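Long-range contacts in unsaturated glucuronyl hydrolase (Streptococcus agalactiae, PDB 2ZZR), which hydrolyses unsaturated hyaluronan, chondroitin and heparin disaccharides, releasing the unsaturated uronic acid from them: residues Leu171-Leu176 against His201-Ser205; Leu177-Phe183 against Leu257-Met262. All blocks are in the same frame, centred on the assembly; numbering follows the deposited sequence.

In the fold
Interactions 1 and 2 lie side by side, with centres about 11 Å apart, in the glycosyl hydrolase family 88 region. Their first segments follow each other directly in the chain: 171-176 runs from strand 170-172 into helix 175-178, and 177-183 goes on into helix 180-189. Helix 192-209 comes next and gives the second segment of interaction 1. Helix 245-262, much later, gives that of interaction 2. The contacts also touch each other: Phe-202 and Tyr-203 pack on Met-262, and His-201 packs on Ile-179. Helices 192-209 and 245-262 therefore meet the same stretch of chain, which carries Asp-174, the likely proton donor, close to Trp-250, a likely substrate-binding residue.

Interaction 1 (Leu171-Leu176 against His201-Ser205); sequences LIIDCL and HFYAS
Cys-175 sits against the imidazole of His-201. Its CB is 3.3 Å from His-201 NE2, and its SG lies 3.9 Å from the ring centroid, in an oblique approach. The ring extends from its helix toward 171-176 because CG is anti to the backbone N (chi1 -180°). The other ring nitrogen, ND1, is hydrogen-bonded to Ile-157 N on strand 156-157.

NE2 hydrogen-bonds to a bridging water at 2.8 Å. This water donates to Ile-172 O at 2.9 Å and to Ser-205 OG at 2.8 Å. No direct hydrogen bond joins the two segments, so the water makes the polar link. Ser-205 OG donates in turn to His-201 O at 3.0 Å, one helical turn back. That carbonyl also accepts from Ser-205 N, from the opposite face of its plane.

Two leucines supply the apolar part of the contact. Leu-171 has CG tucked between backbone N and carbonyl carbon (chi1 62°), and its CD2 comes to 3.8 Å from Ser-205 OG while also touching Ala-204 CB. Leu-176 reaches across with CD2, which touches Ser-205 CB and is 3.8 Å from Phe-202 CD1.

Residues Ile-172 to Cys-175 form a type I turn that carries Asp-174. Its carboxylate is hydrogen-bonded to His-113 and lies near Asp-114, the likely nucleophile. The contact thus backs the probable active site of a family 88 alpha/alpha barrel.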
loop_
_atom_site.group_PDB
_atom_site.type_symbol
_atom_site.label_atom_id
_atom_site.label_comp_id
_atom_site.label_asym_id
_atom_site.label_seq_id
_atom_site.Cartn_x
_atom_site.Cartn_y
_atom_site.Cartn_z
ATOM N N LEU A 171 9.719 14.423 0.110
ATOM C CA LEU A 171 9.311 13.017 0.101
ATOM C C LEU A 171 7.794 12.937 0.211
ATOM O O LEU A 171 7.142 13.882 0.664
ATOM C CB LEU A 171 9.981 12.228 1.241
ATOM C CG LEU A 171 9.725 12.599 2.713
ATOM C CD1 LEU A 171 8.360 12.120 3.229
ATOM C CD2 LEU A 171 10.838 12.046 3.609
ATOM N N ILE A 172 7.233 11.799 -0.188
ATOM C CA ILE A 172 5.804 11.551 -0.053
ATOM C C ILE A 172 5.648 10.277 0.779
ATOM O O ILE A 172 6.491 9.385 0.703
ATOM C CB ILE A 172 5.113 11.459 -1.444
ATOM C CG1 ILE A 172 5.235 12.816 -2.167
ATOM C CG2 ILE A 172 3.643 11.045 -1.316
ATOM C CD1 ILE A 172 4.717 12.824 -3.594
ATOM N N ILE A 173 4.602 10.216 1.596
ATOM C CA ILE A 173 4.470 9.138 2.583
ATOM C C ILE A 173 4.371 7.741 1.956
ATOM O O ILE A 173 4.800 6.749 2.566
ATOM C CB ILE A 173 3.288 9.381 3.565
ATOM C CG1 ILE A 173 3.378 8.407 4.752
ATOM C CG2 ILE A 173 1.939 9.341 2.831
ATOM C CD1 ILE A 173 2.481 8.747 5.921
ATOM N N ASP A 174 3.833 7.662 0.740
ATOM C CA ASP A 174 3.707 6.351 0.087
ATOM C C ASP A 174 5.063 5.727 -0.260
ATOM O O ASP A 174 5.148 4.533 -0.558
ATOM C CB ASP A 174 2.752 6.396 -1.118
ATOM C CG ASP A 174 3.308 7.166 -2.306
ATOM O OD1 ASP A 174 2.653 7.119 -3.365
ATOM O OD2 ASP A 174 4.376 7.812 -2.214
ATOM N N CYS A 175 6.131 6.522 -0.190
ATOM C CA CYS A 175 7.469 5.996 -0.443
ATOM C C CYS A 175 7.876 4.951 0.608
ATOM O O CYS A 175 8.781 4.148 0.374
ATOM C CB CYS A 175 8.513 7.114 -0.548
ATOM S SG CYS A 175 10.027 6.592 -1.396
ATOM N N LEU A 176 7.200 4.963 1.758
ATOM C CA LEU A 176 7.387 3.919 2.776
ATOM C C LEU A 176 7.165 2.512 2.212
ATOM O O LEU A 176 7.827 1.563 2.634
ATOM C CB LEU A 176 6.469 4.151 3.978
ATOM C CG LEU A 176 6.820 5.334 4.896
ATOM C CD1 LEU A 176 5.826 5.400 6.033
ATOM C CD2 LEU A 176 8.240 5.219 5.439
ATOM N N HIS A 201 15.737 6.936 4.708
ATOM C CA HIS A 201 14.431 7.375 4.219
ATOM C C HIS A 201 13.340 7.091 5.232
ATOM O O HIS A 201 12.455 7.919 5.441
ATOM C CB HIS A 201 14.057 6.738 2.881
ATOM C CG HIS A 201 12.725 7.196 2.382
ATOM N ND1 HIS A 201 12.585 8.282 1.545
ATOM C CD2 HIS A 201 11.471 6.768 2.659
ATOM C CE1 HIS A 201 11.302 8.483 1.301
ATOM N NE2 HIS A 201 10.605 7.580 1.968
ATOM N N PHE A 202 13.395 5.919 5.863
ATOM C CA PHE A 202 12.408 5.612 6.872
ATOM C C PHE A 202 12.385 6.664 7.986
ATOM O O PHE A 202 11.330 7.189 8.321
ATOM C CB PHE A 202 12.560 4.211 7.498
ATOM C CG PHE A 202 11.519 3.961 8.542
ATOM C CD1 PHE A 202 10.252 3.506 8.178
ATOM C CD2 PHE A 202 11.754 4.311 9.871
ATOM C CE1 PHE A 202 9.250 3.343 9.134
ATOM C CE2 PHE A 202 10.768 4.154 10.830
ATOM C CZ PHE A 202 9.503 3.671 10.462
ATOM N N TYR A 203 13.549 6.966 8.555
ATOM C CA TYR A 203 13.603 7.918 9.669
ATOM C C TYR A 203 13.250 9.341 9.260
ATOM O O TYR A 203 12.613 10.050 10.019
ATOM C CB TYR A 203 14.949 7.859 10.396
ATOM C CG TYR A 203 15.099 6.605 11.231
ATOM C CD1 TYR A 203 16.064 5.650 10.922
ATOM C CD2 TYR A 203 14.251 6.363 12.317
ATOM C CE1 TYR A 203 16.200 4.493 11.686
ATOM C CE2 TYR A 203 14.376 5.205 13.090
ATOM C CZ TYR A 203 15.354 4.278 12.765
ATOM O OH TYR A 203 15.493 3.127 13.518
ATOM N N ALA A 204 13.650 9.741 8.055
ATOM C CA ALA A 204 13.250 11.047 7.516
ATOM C C ALA A 204 11.725 11.140 7.440
ATOM O O ALA A 204 11.129 12.177 7.765
ATOM C CB ALA A 204 13.883 11.277 6.151
ATOM N N SER A 205 11.092 10.039 7.043
ATOM C CA SER A 205 9.641 9.975 6.997
ATOM C C SER A 205 9.042 10.008 8.407
ATOM O O SER A 205 8.199 10.860 8.717
ATOM C CB SER A 205 9.194 8.718 6.252
ATOM O OG SER A 205 9.656 8.722 4.912
HETATM O O HOH W 1 7.953 8.040 2.788
#

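Interaction 2 (Leu177-Phe183 against Leu257-Met262); sequences LNIQLLF and LSYRKM
Phe-183 packs its ring on Lys-261. Lys-261 CB stands over one face, 3.6 Å from the ring centroid and 10° off its normal, a CH-pi contact. The side chain of Lys-261 then bends at chi2 (-59°) and passes alongside the phenyl group in the opposite direction. Its amine leaves this contact to form a salt bridge with Glu-187. Met-262 crosses the far end of the ring at about a right angle, with CG 3.8 Å from Phe-183 CZ. Its sulfur adds an oblique Met-aromatic contact.

Gln-180 loses as much surface to the contact as Phe-183. Its chain bends at chi2 (-44°) and crosses Leu-257 at about a right angle, with Gln-180 CD 3.6 Å from Leu-257 CB.

These are two helices of the alpha/alpha barrel, 180-189 and 245-262, packed side by side. The second also bears Trp-250, a likely substrate-binding residue that lies close to Leu-177.

Leu-257 turns its CD1 to Leu-177 CD1, 3.6 Å away, where the two side chains cross obliquely. Its carbonyl O accepts a nearly straight bond of 2.8 Å from Arg-260 NE, in the carbonyl plane on a lone pair. This bond fixes the turn of the guanidinium, which presents an edge to Gln-180 CD. Leu-257 CD2 and Lys-261 CE cover opposite faces of the same group. Arg-260 NH2 forms a salt bridge with the C-terminal carboxylate of Trp-397. Ser-258 OG, hydrogen-bonded to Gly-254 O, meets Ile-179 CD1 at 3.6 Å.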
loop_
_atom_site.group_PDB
_atom_site.type_symbol
_atom_site.label_atom_id
_atom_site.label_comp_id
_atom_site.label_asym_id
_atom_site.label_seq_id
_atom_site.Cartn_x
_atom_site.Cartn_y
_atom_site.Cartn_z
ATOM N N LEU A 177 6.236 2.385 1.267
ATOM C CA LEU A 177 5.979 1.087 0.615
ATOM C C LEU A 177 7.025 0.758 -0.443
ATOM O O LEU A 177 7.224 -0.415 -0.791
ATOM C CB LEU A 177 4.589 1.061 -0.028
ATOM C CG LEU A 177 3.356 0.641 0.781
ATOM C CD1 LEU A 177 3.307 -0.869 0.962
ATOM C CD2 LEU A 177 3.253 1.384 2.122
ATOM N N ASN A 178 7.681 1.795 -0.961
ATOM C CA ASN A 178 8.631 1.639 -2.060
ATOM C C ASN A 178 10.063 1.322 -1.627
ATOM O O ASN A 178 10.857 0.810 -2.416
ATOM C CB ASN A 178 8.563 2.865 -2.973
ATOM C CG ASN A 178 7.274 2.903 -3.770
ATOM O OD1 ASN A 178 7.177 2.299 -4.833
ATOM N ND2 ASN A 178 6.265 3.594 -3.246
ATOM N N ILE A 179 10.384 1.585 -0.363
ATOM C CA ILE A 179 11.716 1.243 0.154
ATOM C C ILE A 179 11.855 -0.264 0.443
ATOM O O ILE A 179 12.953 -0.759 0.680
ATOM C CB ILE A 179 12.124 2.082 1.404
ATOM C CG1 ILE A 179 11.220 1.790 2.607
ATOM C CG2 ILE A 179 12.137 3.579 1.059
ATOM C CD1 ILE A 179 11.679 2.443 3.933
ATOM N N GLN A 180 10.746 -0.993 0.412
ATOM C CA GLN A 180 10.809 -2.444 0.622
ATOM C C GLN A 180 11.644 -3.084 -0.487
ATOM O O GLN A 180 12.416 -4.023 -0.245
ATOM C CB GLN A 180 9.407 -3.056 0.717
ATOM C CG GLN A 180 8.492 -2.388 1.773
ATOM C CD GLN A 180 9.180 -2.101 3.112
ATOM O OE1 GLN A 180 9.100 -0.987 3.640
ATOM N NE2 GLN A 180 9.839 -3.102 3.668
ATOM N N LEU A 181 11.512 -2.526 -1.689
ATOM C CA LEU A 181 12.326 -2.904 -2.845
ATOM C C LEU A 181 13.815 -2.804 -2.529
ATOM O O LEU A 181 14.607 -3.662 -2.932
ATOM C CB LEU A 181 11.968 -1.998 -4.038
ATOM C CG LEU A 181 12.812 -2.043 -5.316
ATOM C CD1 LEU A 181 12.777 -3.444 -5.925
ATOM C CD2 LEU A 181 12.298 -1.006 -6.299
ATOM N N LEU A 182 14.190 -1.758 -1.791
ATOM C CA LEU A 182 15.589 -1.545 -1.421
ATOM C C LEU A 182 16.081 -2.542 -0.373
ATOM O O LEU A 182 17.220 -3.006 -0.454
ATOM C CB LEU A 182 15.824 -0.107 -0.962
ATOM C CG LEU A 182 15.443 0.954 -1.995
ATOM C CD1 LEU A 182 15.739 2.335 -1.442
ATOM C CD2 LEU A 182 16.172 0.732 -3.327
ATOM N N PHE A 183 15.229 -2.882 0.597
ATOM C CA PHE A 183 15.572 -3.926 1.567
ATOM C C PHE A 183 15.771 -5.274 0.867
ATOM O O PHE A 183 16.657 -6.040 1.251
ATOM C CB PHE A 183 14.515 -4.056 2.667
ATOM C CG PHE A 183 14.547 -2.941 3.697
ATOM C CD1 PHE A 183 13.404 -2.191 3.956
ATOM C CD2 PHE A 183 15.710 -2.662 4.421
ATOM C CE1 PHE A 183 13.413 -1.172 4.916
ATOM C CE2 PHE A 183 15.733 -1.644 5.381
ATOM C CZ PHE A 183 14.579 -0.897 5.628
ATOM N N LEU A 257 6.102 -3.062 7.664
ATOM C CA LEU A 257 6.936 -3.610 6.589
ATOM C C LEU A 257 8.413 -3.278 6.823
ATOM O O LEU A 257 9.277 -4.152 6.736
ATOM C CB LEU A 257 6.476 -3.102 5.218
ATOM C CG LEU A 257 5.191 -3.713 4.662
ATOM C CD1 LEU A 257 4.799 -2.998 3.382
ATOM C CD2 LEU A 257 5.359 -5.211 4.397
ATOM N N SER A 258 8.694 -2.021 7.161
ATOM C CA SER A 258 10.063 -1.602 7.467
ATOM C C SER A 258 10.579 -2.206 8.768
ATOM O O SER A 258 11.772 -2.527 8.882
ATOM C CB SER A 258 10.150 -0.081 7.530
ATOM O OG SER A 258 9.759 0.469 6.290
ATOM N N TYR A 259 9.685 -2.363 9.738
ATOM C CA TYR A 259 10.046 -2.975 11.022
ATOM C C TYR A 259 10.642 -4.377 10.833
ATOM O O TYR A 259 11.587 -4.752 11.535
ATOM C CB TYR A 259 8.846 -3.025 11.970
ATOM C CG TYR A 259 9.150 -3.773 13.252
ATOM C CD1 TYR A 259 9.786 -3.141 14.319
ATOM C CD2 TYR A 259 8.824 -5.126 13.383
ATOM C CE1 TYR A 259 10.073 -3.838 15.496
ATOM C CE2 TYR A 259 9.114 -5.827 14.548
ATOM C CZ TYR A 259 9.742 -5.180 15.597
ATOM O OH TYR A 259 10.032 -5.882 16.748
ATOM N N ARG A 260 10.097 -5.146 9.889
ATOM C CA ARG A 260 10.650 -6.480 9.591
ATOM C C ARG A 260 12.159 -6.414 9.432
ATOM O O ARG A 260 12.883 -7.299 9.882
ATOM C CB ARG A 260 10.114 -7.026 8.273
ATOM C CG ARG A 260 8.629 -7.253 8.183
ATOM C CD ARG A 260 8.295 -7.716 6.764
ATOM N NE ARG A 260 8.662 -6.705 5.764
ATOM C CZ ARG A 260 8.917 -6.957 4.481
ATOM N NH1 ARG A 260 8.857 -8.200 4.008
ATOM N NH2 ARG A 260 9.241 -5.961 3.664
ATOM N N LYS A 261 12.613 -5.355 8.770
ATOM C CA LYS A 261 13.984 -5.246 8.305
ATOM C C LYS A 261 14.865 -4.406 9.223
ATOM O O LYS A 261 16.094 -4.363 9.058
ATOM C CB LYS A 261 13.992 -4.666 6.889
ATOM C CG LYS A 261 13.060 -5.380 5.915
ATOM C CD LYS A 261 13.415 -6.861 5.777
ATOM C CE LYS A 261 12.461 -7.579 4.831
ATOM N NZ LYS A 261 12.830 -9.034 4.752
ATOM N N MET A 262 14.242 -3.739 10.186
ATOM C CA MET A 262 14.954 -2.785 11.035
ATOM C C MET A 262 14.876 -3.151 12.505
ATOM O O MET A 262 15.822 -2.901 13.265
ATOM C CB MET A 262 14.420 -1.366 10.804
ATOM C CG MET A 262 14.701 -0.853 9.410
ATOM S SD MET A 262 13.875 0.698 9.027
ATOM C CE MET A 262 14.650 1.796 10.211
#